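PDB 4IRT: uncharacterized protein from Bacteroides ovatus, which is of unknown function but is a putative neuraminidase with a BNR-repeat-like domain and probably a beta-propeller fold. Local coordinates for residues S27-G32 against I76-D81; F23-L28 against Y126-P131; V277-I282 against Q294-Q299; A267-E272 against I312-P317. One frame throughout, in Å; residues are numbered along the deposited sequence.

Contact 1: residues S27-G32 against I76-D81; sequences SLVTHG and ISMMID
H31 of strand 28-31 lays its imidazole against the branched side chain of I80 in strand 76-80. H31 CB already touches I80 CG2 and, slightly farther off, I80 CB. CG stands anti to the backbone N (chi1 -176°) and is the ring atom closest to I80 CG2, at 3.6 Å. That methyl lies over one ring face, shifted toward the rim, 3.9 Å from the ring centroid and 23° off the normal: a CH-pi contact that also brings ND1 and CD2 near. Farther out, CE1 leaves the isoleucine behind and comes within 3.4 Å of the backbone O of D81, with NE2 more distant from the same oxygen. An alanine in place of H31 would probably leave I80 CG2 without its aromatic cover and open a gap beside the D81 carbonyl. Deeper in, V29 fills the middle of the contact. Its CG1 lies 3.9 Å from I80 CG1 and also touches CG of selenomethionine M78. Its other methyl, CG2, meets SE of selenomethionine M79 at 4.0 Å, where a bend at chi2 has brought the selenium back toward the valine; the two side chains cross at about a right angle. The strands run almost parallel, 7° apart with axes 7.1 Å from each other, yet belong to different antiparallel sheets. V29 bonds through its backbone to Y36 of strand 34-40, M79 to H87 of strand 86-90. M79 also packs on F129 and P131 of strand 124-131, which opens the following sheet, consistent with successive propeller blades.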
# COMPACT_ATOMS: atom_id res chain seq x y z
N SER A 27 3.38 -3.40 6.40
CA SER A 27 4.37 -3.15 7.43
C SER A 27 3.92 -3.70 8.77
O SER A 27 4.73 -4.01 9.63
CB SER A 27 4.60 -1.64 7.55
OG SER A 27 3.39 -0.97 7.88
N LEU A 28 2.60 -3.80 8.94
CA LEU A 28 1.95 -4.11 10.22
C LEU A 28 0.71 -4.96 9.92
O LEU A 28 -0.08 -4.64 9.01
CB LEU A 28 1.54 -2.79 10.87
CG LEU A 28 0.96 -2.69 12.28
CD1 LEU A 28 2.02 -3.08 13.30
CD2 LEU A 28 0.48 -1.26 12.51
N VAL A 29 0.55 -6.05 10.66
CA VAL A 29 -0.51 -6.97 10.36
C VAL A 29 -0.87 -7.82 11.56
O VAL A 29 0.01 -8.38 12.22
CB VAL A 29 -0.19 -7.84 9.13
CG1 VAL A 29 1.03 -8.71 9.36
CG2 VAL A 29 -1.38 -8.73 8.81
N THR A 30 -2.16 -7.90 11.82
CA THR A 30 -2.72 -8.73 12.90
C THR A 30 -3.14 -10.12 12.40
O THR A 30 -3.78 -10.25 11.37
CB THR A 30 -3.94 -8.02 13.55
OG1 THR A 30 -3.47 -6.89 14.33
CG2 THR A 30 -4.73 -8.96 14.48
N HIS A 31 -2.83 -11.14 13.19
CA HIS A 31 -3.39 -12.48 12.98
C HIS A 31 -3.90 -12.91 14.35
O HIS A 31 -3.13 -12.97 15.31
CB HIS A 31 -2.31 -13.41 12.44
CG HIS A 31 -2.81 -14.77 12.09
ND1 HIS A 31 -3.52 -15.05 10.95
CD2 HIS A 31 -2.70 -15.95 12.76
CE1 HIS A 31 -3.84 -16.32 10.93
NE2 HIS A 31 -3.34 -16.90 12.00
N GLY A 32 -5.20 -13.11 14.45
CA GLY A 32 -5.80 -13.45 15.76
C GLY A 32 -5.67 -12.26 16.71
O GLY A 32 -6.07 -11.13 16.38
N ILE A 76 10.13 -3.51 2.70
CA ILE A 76 9.71 -4.80 3.23
C ILE A 76 8.18 -4.84 3.21
O ILE A 76 7.49 -3.95 3.77
CB ILE A 76 10.12 -4.95 4.71
CG1 ILE A 76 11.63 -4.81 4.92
CG2 ILE A 76 9.61 -6.28 5.29
CD1 ILE A 76 11.98 -4.21 6.28
N SER A 77 7.63 -5.89 2.62
CA SER A 77 6.22 -6.22 2.76
C SER A 77 6.08 -7.60 3.40
O SER A 77 6.76 -8.57 3.01
CB SER A 77 5.53 -6.25 1.39
OG SER A 77 5.29 -4.95 0.85
N MSE A 78 5.15 -7.69 4.36
CA MSE A 78 4.86 -8.93 5.08
C MSE A 78 3.38 -9.25 5.11
O MSE A 78 2.52 -8.39 4.83
CB MSE A 78 5.41 -8.83 6.50
CG MSE A 78 4.43 -8.19 7.45
SE MSE A 78 5.12 -7.64 9.20
CE MSE A 78 5.85 -9.31 9.77
N MSE A 79 3.08 -10.51 5.46
CA MSE A 79 1.70 -10.98 5.60
C MSE A 79 1.71 -12.29 6.34
O MSE A 79 2.72 -12.99 6.34
CB MSE A 79 1.08 -11.18 4.22
CG MSE A 79 -0.39 -11.61 4.18
SE MSE A 79 -1.60 -10.45 5.18
CE MSE A 79 -1.12 -8.73 4.45
N ILE A 80 0.59 -12.65 6.97
CA ILE A 80 0.46 -13.90 7.69
C ILE A 80 -0.56 -14.76 6.95
O ILE A 80 -1.63 -14.27 6.55
CB ILE A 80 -0.05 -13.71 9.13
CG1 ILE A 80 0.66 -12.54 9.84
CG2 ILE A 80 0.09 -15.03 9.92
CD1 ILE A 80 2.10 -12.76 10.18
N ASP A 81 -0.23 -16.02 6.72
CA ASP A 81 -1.15 -16.95 6.06
C ASP A 81 -2.08 -17.60 7.08
O ASP A 81 -1.97 -17.34 8.28
CB ASP A 81 -0.40 -17.96 5.15
CG ASP A 81 0.43 -19.00 5.94
OD1 ASP A 81 0.16 -19.24 7.13
OD2 ASP A 81 1.37 -19.59 5.33

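Contact 2: residues F23-L28 against Y126-P131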
# COMPACT_ATOMS: atom_id res chain seq x y z
N PHE A 23 3.33 2.08 0.05
CA PHE A 23 3.20 0.82 -0.65
C PHE A 23 3.82 -0.38 0.11
O PHE A 23 4.02 -1.44 -0.45
CB PHE A 23 3.71 0.91 -2.09
CG PHE A 23 5.10 1.42 -2.24
CD1 PHE A 23 6.19 0.58 -2.14
CD2 PHE A 23 5.33 2.77 -2.53
CE1 PHE A 23 7.48 1.07 -2.26
CE2 PHE A 23 6.61 3.26 -2.67
CZ PHE A 23 7.69 2.42 -2.53
N ARG A 24 4.08 -0.20 1.40
CA ARG A 24 4.36 -1.34 2.26
C ARG A 24 3.06 -2.11 2.52
O ARG A 24 2.15 -1.61 3.17
CB ARG A 24 5.01 -0.85 3.55
CG ARG A 24 6.36 -0.18 3.31
CD ARG A 24 7.26 -0.12 4.56
NE ARG A 24 7.49 -1.46 5.11
CZ ARG A 24 7.76 -1.77 6.37
NH1 ARG A 24 8.01 -0.85 7.32
NH2 ARG A 24 7.85 -3.06 6.71
N ASN A 25 2.98 -3.31 1.98
CA ASN A 25 1.76 -4.12 2.03
C ASN A 25 2.12 -5.51 2.50
O ASN A 25 2.25 -6.43 1.66
CB ASN A 25 1.11 -4.16 0.62
CG ASN A 25 0.37 -2.85 0.29
OD1 ASN A 25 -0.64 -2.54 0.91
ND2 ASN A 25 0.88 -2.10 -0.63
N ASN A 26 2.31 -5.73 3.81
CA ASN A 26 2.10 -4.79 4.92
C ASN A 26 3.36 -4.54 5.73
O ASN A 26 4.35 -5.33 5.73
CB ASN A 26 1.10 -5.41 5.90
CG ASN A 26 -0.32 -5.32 5.42
OD1 ASN A 26 -0.60 -5.24 4.21
ND2 ASN A 26 -1.24 -5.34 6.37
N SER A 27 3.38 -3.40 6.40
CA SER A 27 4.37 -3.15 7.43
C SER A 27 3.92 -3.70 8.77
O SER A 27 4.73 -4.01 9.63
CB SER A 27 4.60 -1.64 7.55
OG SER A 27 3.39 -0.97 7.88
N LEU A 28 2.60 -3.80 8.94
CA LEU A 28 1.95 -4.11 10.22
C LEU A 28 0.71 -4.96 9.92
O LEU A 28 -0.08 -4.64 9.01
CB LEU A 28 1.54 -2.79 10.87
CG LEU A 28 0.96 -2.69 12.28
CD1 LEU A 28 2.02 -3.08 13.30
CD2 LEU A 28 0.48 -1.26 12.51
N TYR A 126 8.67 -3.61 -5.82
CA TYR A 126 7.37 -3.39 -5.17
C TYR A 126 6.63 -4.70 -4.82
O TYR A 126 5.53 -4.95 -5.30
CB TYR A 126 6.46 -2.50 -6.03
CG TYR A 126 7.11 -1.20 -6.45
CD1 TYR A 126 7.69 -0.35 -5.50
CD2 TYR A 126 7.16 -0.82 -7.78
CE1 TYR A 126 8.30 0.83 -5.87
CE2 TYR A 126 7.76 0.37 -8.16
CZ TYR A 126 8.32 1.19 -7.21
OH TYR A 126 8.90 2.37 -7.61
N PRO A 127 7.23 -5.52 -3.94
CA PRO A 127 6.51 -6.69 -3.43
C PRO A 127 5.30 -6.29 -2.58
O PRO A 127 5.42 -5.40 -1.73
CB PRO A 127 7.56 -7.39 -2.56
CG PRO A 127 8.44 -6.24 -2.06
CD PRO A 127 8.52 -5.31 -3.24
N GLU A 128 4.15 -6.93 -2.83
CA GLU A 128 2.92 -6.71 -2.07
C GLU A 128 2.21 -8.03 -1.82
O GLU A 128 2.06 -8.82 -2.75
CB GLU A 128 1.92 -5.83 -2.84
CG GLU A 128 2.41 -4.51 -3.40
CD GLU A 128 1.48 -3.96 -4.51
OE1 GLU A 128 0.27 -4.22 -4.50
OE2 GLU A 128 1.96 -3.31 -5.45
N PHE A 129 1.73 -8.23 -0.58
CA PHE A 129 0.95 -9.38 -0.19
C PHE A 129 -0.49 -8.95 0.14
O PHE A 129 -0.71 -7.87 0.68
CB PHE A 129 1.52 -10.04 1.07
CG PHE A 129 2.82 -10.76 0.86
CD1 PHE A 129 2.85 -12.04 0.34
CD2 PHE A 129 4.02 -10.18 1.27
CE1 PHE A 129 4.05 -12.70 0.16
CE2 PHE A 129 5.21 -10.84 1.11
CZ PHE A 129 5.22 -12.12 0.57
N TYR A 130 -1.44 -9.85 -0.12
CA TYR A 130 -2.85 -9.69 0.26
C TYR A 130 -3.37 -11.04 0.67
O TYR A 130 -3.08 -12.06 0.02
CB TYR A 130 -3.68 -9.12 -0.90
CG TYR A 130 -3.10 -7.86 -1.49
CD1 TYR A 130 -3.39 -6.62 -0.95
CD2 TYR A 130 -2.18 -7.93 -2.55
CE1 TYR A 130 -2.83 -5.47 -1.45
CE2 TYR A 130 -1.60 -6.78 -3.05
CZ TYR A 130 -1.92 -5.55 -2.50
OH TYR A 130 -1.35 -4.42 -2.98
N PRO A 131 -4.19 -11.08 1.74
CA PRO A 131 -4.77 -12.33 2.15
C PRO A 131 -6.05 -12.65 1.39
O PRO A 131 -6.85 -11.75 1.13
CB PRO A 131 -5.10 -12.07 3.63
CG PRO A 131 -5.52 -10.66 3.61
CD PRO A 131 -4.66 -9.96 2.58
O HOH W 1 5.36 -2.80 -2.62
O HOH W 2 -2.10 -6.10 2.16
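N25 O accepts a nearly straight hydrogen bond from F129 N (2.9 Å, 171° at the hydrogen), the donor sitting close to the continuation of the C=O bond. Beside it the N25 and E128 side chains lie next to each other and point the same way, CB to CB 3.9 Å. At the other end of the contact F23 and Y126 form an edge-to-face pair: the Y126 edge is turned toward the F23 face, planes at 80° and centroids 5.0 Å apart, with Y126 CD1 3.5 Å from F23 CE1. Two waters bridge the backbones and side chains between. W1 donates to F23 O (2.9 Å) and P127 O (2.7 Å), W2 to N26 OD1 and F129 O. A second shell sets these groups in place. The peptide bond before N26 is cis, and the N26 amide is steadied by ND2 bonding L28 O and T371 OG1, which fixes OD1 for its water. S77 OG bonds both N25 N and P127 O, tying strand 76-80 to both segments. The loop thus reaches the innermost edge of the sheet that starts with strand 124-131, close to the centre of the chain, as expected near the axis of a beta-propeller.

Contact 3: residues V277-I282 against Q294-Q299; sequences VPQYRI and QITDRQ
The carboxamide of Q279 faces the backbone of R298 and grips it at two points. OE1 takes R298 N at 2.8 Å, in the carbonyl plane and on a lone pair; NE2 gives a hydrogen to R298 O at 3.0 Å, close to its own amide plane. A bend at chi2 (-75°) swings CD toward the loop. The extended Q294 crosses this amide obliquely, planes 28° apart, its NE2 3.3 Å from Q279 CD while bonding T296 O of its own segment. A leucine in place of Q279 would probably leave both the N-H and the carbonyl of R298 without these mates. R298 reaches back past V277, and NH1 donates to P278 O (3.3 Å, 166°), which lies at the edge of the guanidinium. Farther along the same strand edge, I295 N bonds Y280 O at 2.9 Å from above the carbonyl plane, and I295 CD1 packs on I282 CG2 at 3.9 Å. R281 and Q294 form an antiparallel non-hydrogen-bonded pair. Beyond it, where the loop turns away, side-chain amide and guanidinium bonds take over the role of a backbone ladder. R298 NE pairs with D332, so its charge is probably balanced; the Q279 amide spends both oxygen and nitrogen on the R298 backbone, though OE1 also lies near T296 O, an unfavourable acceptor pair.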
# COMPACT_ATOMS: atom_id res chain seq x y z
N VAL A 277 -2.25 23.98 -7.26
CA VAL A 277 -2.16 23.32 -5.95
C VAL A 277 -2.79 21.92 -5.93
O VAL A 277 -4.00 21.77 -6.00
CB VAL A 277 -2.89 24.15 -4.88
CG1 VAL A 277 -2.80 23.48 -3.52
CG2 VAL A 277 -2.35 25.58 -4.84
N PRO A 278 -1.96 20.88 -5.76
CA PRO A 278 -2.52 19.53 -5.69
C PRO A 278 -3.40 19.39 -4.46
O PRO A 278 -3.11 19.99 -3.43
CB PRO A 278 -1.27 18.64 -5.58
CG PRO A 278 -0.17 19.48 -6.18
CD PRO A 278 -0.49 20.87 -5.73
N GLN A 279 -4.47 18.60 -4.57
CA GLN A 279 -5.43 18.42 -3.49
C GLN A 279 -5.71 16.95 -3.34
O GLN A 279 -5.82 16.24 -4.35
CB GLN A 279 -6.77 19.11 -3.82
CG GLN A 279 -6.68 20.60 -4.14
CD GLN A 279 -6.46 21.48 -2.91
OE1 GLN A 279 -6.46 21.01 -1.76
NE2 GLN A 279 -6.27 22.76 -3.15
N TYR A 280 -5.88 16.53 -2.10
CA TYR A 280 -6.28 15.17 -1.78
C TYR A 280 -7.70 14.87 -2.26
O TYR A 280 -8.60 15.73 -2.24
CB TYR A 280 -6.16 14.92 -0.30
CG TYR A 280 -4.77 14.71 0.24
CD1 TYR A 280 -4.07 13.53 -0.02
CD2 TYR A 280 -4.15 15.69 1.06
CE1 TYR A 280 -2.82 13.30 0.51
CE2 TYR A 280 -2.86 15.46 1.58
CZ TYR A 280 -2.23 14.28 1.31
OH TYR A 280 -0.98 13.96 1.82
N ARG A 281 -7.89 13.64 -2.75
CA ARG A 281 -9.11 13.18 -3.36
C ARG A 281 -9.49 11.80 -2.89
O ARG A 281 -8.63 11.00 -2.56
CB ARG A 281 -8.91 13.05 -4.88
CG ARG A 281 -8.27 14.27 -5.50
CD ARG A 281 -9.22 15.45 -5.63
NE ARG A 281 -8.52 16.62 -6.17
CZ ARG A 281 -9.09 17.63 -6.83
NH1 ARG A 281 -10.40 17.63 -6.99
NH2 ARG A 281 -8.36 18.64 -7.31
N ILE A 282 -10.79 11.51 -2.94
CA ILE A 282 -11.28 10.15 -2.90
C ILE A 282 -12.17 9.87 -4.12
O ILE A 282 -12.95 10.74 -4.53
CB ILE A 282 -11.99 9.86 -1.54
CG1 ILE A 282 -12.20 8.36 -1.35
CG2 ILE A 282 -13.31 10.63 -1.42
CD1 ILE A 282 -12.47 7.97 0.08
N GLN A 294 -13.06 16.15 -3.15
CA GLN A 294 -11.84 16.79 -2.68
C GLN A 294 -11.87 16.85 -1.13
O GLN A 294 -12.88 17.23 -0.53
CB GLN A 294 -11.74 18.19 -3.24
CG GLN A 294 -10.48 18.95 -2.85
CD GLN A 294 -10.44 20.34 -3.49
OE1 GLN A 294 -11.01 20.56 -4.56
NE2 GLN A 294 -9.72 21.26 -2.85
N ILE A 295 -10.76 16.50 -0.52
CA ILE A 295 -10.70 16.27 0.91
C ILE A 295 -10.32 17.52 1.67
O ILE A 295 -10.95 17.82 2.68
CB ILE A 295 -9.69 15.16 1.27
CG1 ILE A 295 -9.93 13.89 0.46
CG2 ILE A 295 -9.73 14.86 2.77
CD1 ILE A 295 -11.30 13.28 0.59
N THR A 296 -9.29 18.24 1.24
CA THR A 296 -8.90 19.47 1.97
C THR A 296 -8.85 20.66 1.01
O THR A 296 -9.11 20.49 -0.17
CB THR A 296 -7.61 19.32 2.82
OG1 THR A 296 -6.48 19.20 1.98
CG2 THR A 296 -7.66 18.11 3.76
N ASP A 297 -8.60 21.85 1.53
CA ASP A 297 -8.49 23.04 0.70
C ASP A 297 -7.09 23.59 0.90
O ASP A 297 -6.89 24.61 1.55
CB ASP A 297 -9.57 24.09 1.05
CG ASP A 297 -9.54 25.30 0.10
OD1 ASP A 297 -9.12 25.17 -1.08
OD2 ASP A 297 -9.94 26.41 0.53
N ARG A 298 -6.12 22.88 0.36
CA ARG A 298 -4.72 23.29 0.46
C ARG A 298 -4.49 24.60 -0.30
O ARG A 298 -5.11 24.84 -1.31
CB ARG A 298 -3.80 22.21 -0.13
CG ARG A 298 -3.96 20.82 0.44
CD ARG A 298 -2.94 19.84 -0.12
NE ARG A 298 -1.62 20.17 0.41
CZ ARG A 298 -0.64 20.82 -0.23
NH1 ARG A 298 -0.74 21.16 -1.51
NH2 ARG A 298 0.48 21.11 0.42
N GLN A 299 -3.55 25.40 0.19
CA GLN A 299 -3.16 26.69 -0.36
C GLN A 299 -1.79 26.72 -1.04
O GLN A 299 -1.49 27.64 -1.80
CB GLN A 299 -3.07 27.70 0.80
CG GLN A 299 -4.37 27.92 1.55
CD GLN A 299 -5.45 28.34 0.58
OE1 GLN A 299 -5.39 29.45 0.04
NE2 GLN A 299 -6.41 27.45 0.30

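Contact 4: residues A267-E272 against I312-P317; sequences ATYWRE and IPIARP
Y269 projects from strand 264-271, in the second position of its four-stranded sheet, into the bend of segment 312-317, which leads to the first strand of the next sheet; this is the passage between two blades of a probable beta-propeller. The phenol ring is the bump and the curled segment the hollow that receives it. CG of Y269 lies between the backbone N and the carbonyl carbon (chi1 64°), and the ring faces I314. There CD1 of I314 stands over one ring face, shifted toward the rim, 3.7 Å from the centroid and 16° off the normal, a CH-pi contact in which CD2 of Y269 is the nearest ring atom at 3.6 Å. I314 CG1 lies on the same side of the ring, nearest Y269 CE2. At the far end Y269 OH meets I312 CG2 at 3.5 Å, while R316 CG stands obliquely 4.2 Å from Y269 CE2. P278 of the neighbouring strand 278-285 and I251 of a loop also touch the tyrosine. A second, smaller bump is the pyrrolidine of P317, whose CG sits 3.6 Å from A267 CB and also against T268 N, in the notch between the two. R316 bends at chi3, and its NE forms a salt bridge with E366. Water W3 bridges the phenol and the segment, lying in the Y269 ring plane at its edge, 2.7 Å from Y269 OH, and donating to I314 O at 2.6 Å.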
# COMPACT_ATOMS: atom_id res chain seq x y z
N ALA A 267 -7.82 6.38 -2.87
CA ALA A 267 -7.30 7.63 -2.29
C ALA A 267 -6.05 8.08 -3.03
O ALA A 267 -5.12 7.31 -3.25
CB ALA A 267 -6.99 7.44 -0.82
N THR A 268 -6.05 9.34 -3.44
CA THR A 268 -4.96 9.89 -4.22
C THR A 268 -5.01 11.40 -4.16
O THR A 268 -5.66 11.99 -3.27
CB THR A 268 -4.95 9.35 -5.69
OG1 THR A 268 -3.76 9.78 -6.34
CG2 THR A 268 -6.17 9.85 -6.49
N TYR A 269 -4.25 12.05 -5.06
CA TYR A 269 -4.30 13.49 -5.20
C TYR A 269 -4.05 13.97 -6.64
O TYR A 269 -3.47 13.26 -7.45
CB TYR A 269 -3.38 14.22 -4.20
CG TYR A 269 -1.86 14.00 -4.33
CD1 TYR A 269 -1.13 14.59 -5.35
CD2 TYR A 269 -1.18 13.23 -3.39
CE1 TYR A 269 0.25 14.41 -5.45
CE2 TYR A 269 0.21 13.03 -3.46
CZ TYR A 269 0.91 13.61 -4.49
OH TYR A 269 2.27 13.44 -4.59
N TRP A 270 -4.56 15.16 -6.94
CA TRP A 270 -4.33 15.88 -8.19
C TRP A 270 -4.84 17.32 -8.04
O TRP A 270 -5.57 17.63 -7.10
CB TRP A 270 -4.97 15.13 -9.39
CG TRP A 270 -6.52 15.15 -9.39
CD1 TRP A 270 -7.32 16.17 -9.84
CD2 TRP A 270 -7.40 14.09 -9.01
NE1 TRP A 270 -8.65 15.82 -9.72
CE2 TRP A 270 -8.72 14.55 -9.21
CE3 TRP A 270 -7.20 12.79 -8.55
CZ2 TRP A 270 -9.82 13.76 -8.94
CZ3 TRP A 270 -8.32 12.01 -8.25
CH2 TRP A 270 -9.59 12.49 -8.45
N ARG A 271 -4.47 18.21 -8.96
CA ARG A 271 -4.88 19.63 -8.87
C ARG A 271 -6.19 19.96 -9.60
O ARG A 271 -6.61 19.27 -10.54
CB ARG A 271 -3.78 20.58 -9.38
CG ARG A 271 -3.52 20.56 -10.89
CD ARG A 271 -2.52 21.64 -11.31
NE ARG A 271 -2.22 21.50 -12.74
CZ ARG A 271 -2.97 22.00 -13.72
NH1 ARG A 271 -4.06 22.71 -13.46
NH2 ARG A 271 -2.65 21.75 -14.99
N GLU A 272 -6.86 21.00 -9.12
CA GLU A 272 -7.94 21.62 -9.90
C GLU A 272 -7.40 22.25 -11.20
O GLU A 272 -6.25 22.69 -11.25
CB GLU A 272 -8.66 22.68 -9.05
CG GLU A 272 -9.38 22.15 -7.85
CD GLU A 272 -10.54 21.26 -8.22
OE1 GLU A 272 -10.31 20.07 -8.56
OE2 GLU A 272 -11.69 21.76 -8.18
N ILE A 312 8.41 15.31 -1.90
CA ILE A 312 7.07 15.80 -2.19
C ILE A 312 6.46 16.26 -0.84
O ILE A 312 6.53 15.53 0.17
CB ILE A 312 6.19 14.74 -2.87
CG1 ILE A 312 6.85 14.24 -4.17
CG2 ILE A 312 4.83 15.32 -3.19
CD1 ILE A 312 6.33 12.91 -4.66
N PRO A 313 5.87 17.46 -0.81
CA PRO A 313 5.41 18.07 0.44
C PRO A 313 4.24 17.38 1.12
O PRO A 313 3.93 17.71 2.27
CB PRO A 313 4.96 19.48 -0.00
CG PRO A 313 5.44 19.66 -1.38
CD PRO A 313 5.62 18.32 -1.98
N ILE A 314 3.56 16.49 0.40
CA ILE A 314 2.46 15.74 0.98
C ILE A 314 2.69 14.24 0.75
O ILE A 314 3.37 13.82 -0.21
CB ILE A 314 1.08 16.18 0.45
CG1 ILE A 314 0.93 15.87 -1.02
CG2 ILE A 314 0.86 17.68 0.66
CD1 ILE A 314 -0.42 16.23 -1.59
N ALA A 315 2.12 13.43 1.64
CA ALA A 315 2.21 11.99 1.54
C ALA A 315 1.11 11.42 0.67
O ALA A 315 0.00 11.94 0.66
CB ALA A 315 2.11 11.36 2.92
N ARG A 316 1.40 10.32 0.01
CA ARG A 316 0.34 9.54 -0.59
C ARG A 316 -0.51 8.92 0.55
O ARG A 316 0.01 8.55 1.61
CB ARG A 316 0.92 8.49 -1.50
CG ARG A 316 1.54 9.12 -2.72
CD ARG A 316 2.31 8.15 -3.55
NE ARG A 316 3.50 7.70 -2.84
CZ ARG A 316 4.48 7.01 -3.39
NH1 ARG A 316 4.43 6.64 -4.66
NH2 ARG A 316 5.51 6.64 -2.65
N PRO A 317 -1.83 8.86 0.37
CA PRO A 317 -2.71 8.57 1.48
C PRO A 317 -3.14 7.12 1.68
O PRO A 317 -3.01 6.28 0.77
CB PRO A 317 -3.93 9.42 1.14
CG PRO A 317 -4.00 9.35 -0.34
CD PRO A 317 -2.56 9.43 -0.78
O HOH W 3 3.23 12.25 -2.34

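Overall arrangement
Contacts 1 and 2 form one cluster and contacts 3 and 4 another. Contacts 1 and 2 share S27 and L28, have centres 8 Å apart and are joined by a probable hydrogen bond from R24 NE to I76 O (2.8 Å). Contacts 3 and 4, centres 7 Å apart on neighbouring strands of one sheet, are linked by Y280 OH to A315 O and by the salt bridge R281 NH2 to E272 OE1 (2.7 Å). F23 CE2 touches R316 NH2 at 3.5 Å, joining contacts 2 and 4. Contacts 1 and 3 lie on opposite sides of the chain centre, their centres 31 Å apart. No catalytic site is assigned among them.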